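Long-range contact in DotI (Legionella pneumophila, PDB 3WZ4), which forms part of an inner-membrane complex essential for type IVB secretion, its periplasmic domain making up the chain described here: residues 96-101 and 109-114. Numbering follows the deposited sequence.
Sequences ILVTYQ and QNNVVT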
# COMPACT_ATOMS: atom_id res chain seq x y z
N ILE A 96 3.95 2.46 -10.02
CA ILE A 96 5.07 2.96 -9.23
C ILE A 96 6.40 2.40 -9.71
O ILE A 96 6.44 1.37 -10.38
CB ILE A 96 4.91 2.61 -7.73
CG1 ILE A 96 4.91 1.10 -7.53
CG2 ILE A 96 3.63 3.22 -7.17
CD1 ILE A 96 4.75 0.67 -6.08
N LEU A 97 7.48 3.08 -9.35
CA LEU A 97 8.82 2.57 -9.59
C LEU A 97 9.48 2.24 -8.26
O LEU A 97 9.81 3.13 -7.49
CB LEU A 97 9.67 3.59 -10.35
CG LEU A 97 11.10 3.14 -10.67
CD1 LEU A 97 11.07 1.92 -11.59
CD2 LEU A 97 11.92 4.27 -11.28
N VAL A 98 9.67 0.95 -8.00
CA VAL A 98 10.26 0.51 -6.74
C VAL A 98 11.76 0.31 -6.88
O VAL A 98 12.23 -0.22 -7.90
CB VAL A 98 9.61 -0.79 -6.23
CG1 VAL A 98 10.17 -1.18 -4.88
CG2 VAL A 98 8.10 -0.64 -6.15
N THR A 99 12.52 0.74 -5.88
CA THR A 99 13.97 0.61 -5.88
C THR A 99 14.48 -0.17 -4.67
O THR A 99 14.25 0.22 -3.53
CB THR A 99 14.65 1.99 -5.92
OG1 THR A 99 14.28 2.67 -7.12
CG2 THR A 99 16.17 1.84 -5.87
N TYR A 100 15.17 -1.28 -4.94
CA TYR A 100 15.86 -2.05 -3.91
C TYR A 100 17.35 -1.83 -4.08
O TYR A 100 17.91 -2.17 -5.12
CB TYR A 100 15.55 -3.54 -4.06
CG TYR A 100 14.09 -3.91 -3.92
CD1 TYR A 100 13.21 -3.77 -4.99
CD2 TYR A 100 13.58 -4.41 -2.73
CE1 TYR A 100 11.88 -4.11 -4.88
CE2 TYR A 100 12.25 -4.76 -2.60
CZ TYR A 100 11.40 -4.61 -3.68
OH TYR A 100 10.07 -4.95 -3.57
N GLN A 101 18.02 -1.28 -3.07
CA GLN A 101 19.43 -0.96 -3.24
C GLN A 101 20.29 -1.07 -1.99
O GLN A 101 19.80 -1.07 -0.86
CB GLN A 101 19.60 0.43 -3.86
CG GLN A 101 19.29 1.57 -2.92
CD GLN A 101 19.40 2.93 -3.59
OE1 GLN A 101 20.49 3.36 -3.96
NE2 GLN A 101 18.26 3.59 -3.77
N GLN A 109 11.91 -1.95 -10.14
CA GLN A 109 10.73 -2.61 -10.68
C GLN A 109 9.62 -1.62 -10.97
O GLN A 109 9.30 -0.77 -10.14
CB GLN A 109 10.20 -3.65 -9.68
CG GLN A 109 11.09 -4.85 -9.45
CD GLN A 109 10.47 -5.84 -8.48
OE1 GLN A 109 9.58 -5.49 -7.70
NE2 GLN A 109 10.92 -7.08 -8.53
N ASN A 110 9.04 -1.72 -12.16
CA ASN A 110 7.81 -0.99 -12.46
C ASN A 110 6.62 -1.84 -12.06
O ASN A 110 6.35 -2.88 -12.66
CB ASN A 110 7.72 -0.64 -13.95
CG ASN A 110 8.78 0.35 -14.37
OD1 ASN A 110 8.74 1.53 -14.01
ND2 ASN A 110 9.74 -0.12 -15.17
N ASN A 111 5.90 -1.40 -11.03
CA ASN A 111 4.73 -2.13 -10.55
C ASN A 111 3.46 -1.31 -10.67
O ASN A 111 3.50 -0.08 -10.73
CB ASN A 111 4.93 -2.58 -9.10
CG ASN A 111 6.01 -3.64 -8.95
OD1 ASN A 111 6.10 -4.56 -9.77
ND2 ASN A 111 6.82 -3.52 -7.91
N VAL A 112 2.33 -2.00 -10.70
CA VAL A 112 1.03 -1.35 -10.61
C VAL A 112 0.34 -1.80 -9.33
O VAL A 112 0.17 -3.00 -9.10
CB VAL A 112 0.14 -1.68 -11.81
CG1 VAL A 112 -1.11 -0.82 -11.79
CG2 VAL A 112 0.91 -1.47 -13.10
N VAL A 113 -0.03 -0.85 -8.49
CA VAL A 113 -0.74 -1.15 -7.25
C VAL A 113 -2.23 -0.94 -7.45
O VAL A 113 -2.66 0.10 -7.96
CB VAL A 113 -0.24 -0.28 -6.08
CG1 VAL A 113 -1.02 -0.61 -4.82
CG2 VAL A 113 1.25 -0.48 -5.87
N THR A 114 -3.03 -1.92 -7.06
CA THR A 114 -4.47 -1.79 -7.12
C THR A 114 -5.06 -1.99 -5.73
O THR A 114 -4.82 -3.02 -5.09
CB THR A 114 -5.10 -2.77 -8.12
OG1 THR A 114 -4.36 -2.74 -9.35
CG2 THR A 114 -6.55 -2.41 -8.40
O HOH W 1 5.89 2.43 -13.07
O HOH W 2 8.43 -5.45 -5.41
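Ile-96 and Asn-111 face each other across two antiparallel strands, each giving its N-H to the other's carbonyl: Ile-96 N lies 2.7 Å from Asn-111 O. Val-98 and Gln-109 form the next hydrogen-bonded pair, with Val-98 N 2.8 Å from Gln-109 O, and between them Leu-97 and Asn-110 make a non-hydrogen-bonded pair whose side chains lie on the opposite face of the sheet.

The tight part lies on the face of Ile-96, Val-98 and Val-113, all buried. With CG1 of Ile-96 set between its backbone N and carbonyl carbon (chi1 63°), CD1 reaches diagonally to Val-113 CG2 at 3.7 Å. Beta-branched Ile and Val suit this place, because they favour extended backbone and bring methyls close to the strands; Phe-22 covers Ile-96 and Val-98 from outside the pair.

Along the same face the packing turns polar. Asn-111 lays its CB against CG1 of Ile-96, while its ND2 sits 3.6 Å from Val-98 CG2 and gives a weak hydrogen bond to Gln-109 OE1. The extended Gln-109 side chain carries that oxygen past Val-98 toward Tyr-100, the amide turned 74° from the ring. A water in the plane of the ring, at its edge, joins Tyr-100 OH to Gln-109 OE1, to which it donates at 2.6 Å; exposed Gln-109 can thus keep its amide oxygen hydrated.

The other face has one small meeting, partly exposed Leu-97 laying CD1 beside Asn-110 OD1 at 3.4 Å. Exposed Asn-110 suits the solvent side: a second water donates to its OD1 and, weakly, to Ile-96 O. The alternating pairs are those of antiparallel pairing; strands 87-101 and 106-119, consecutive in sequence and adjacent in the curved sheet, form a beta hairpin in a domain whose family belongs to the NTF2 clan.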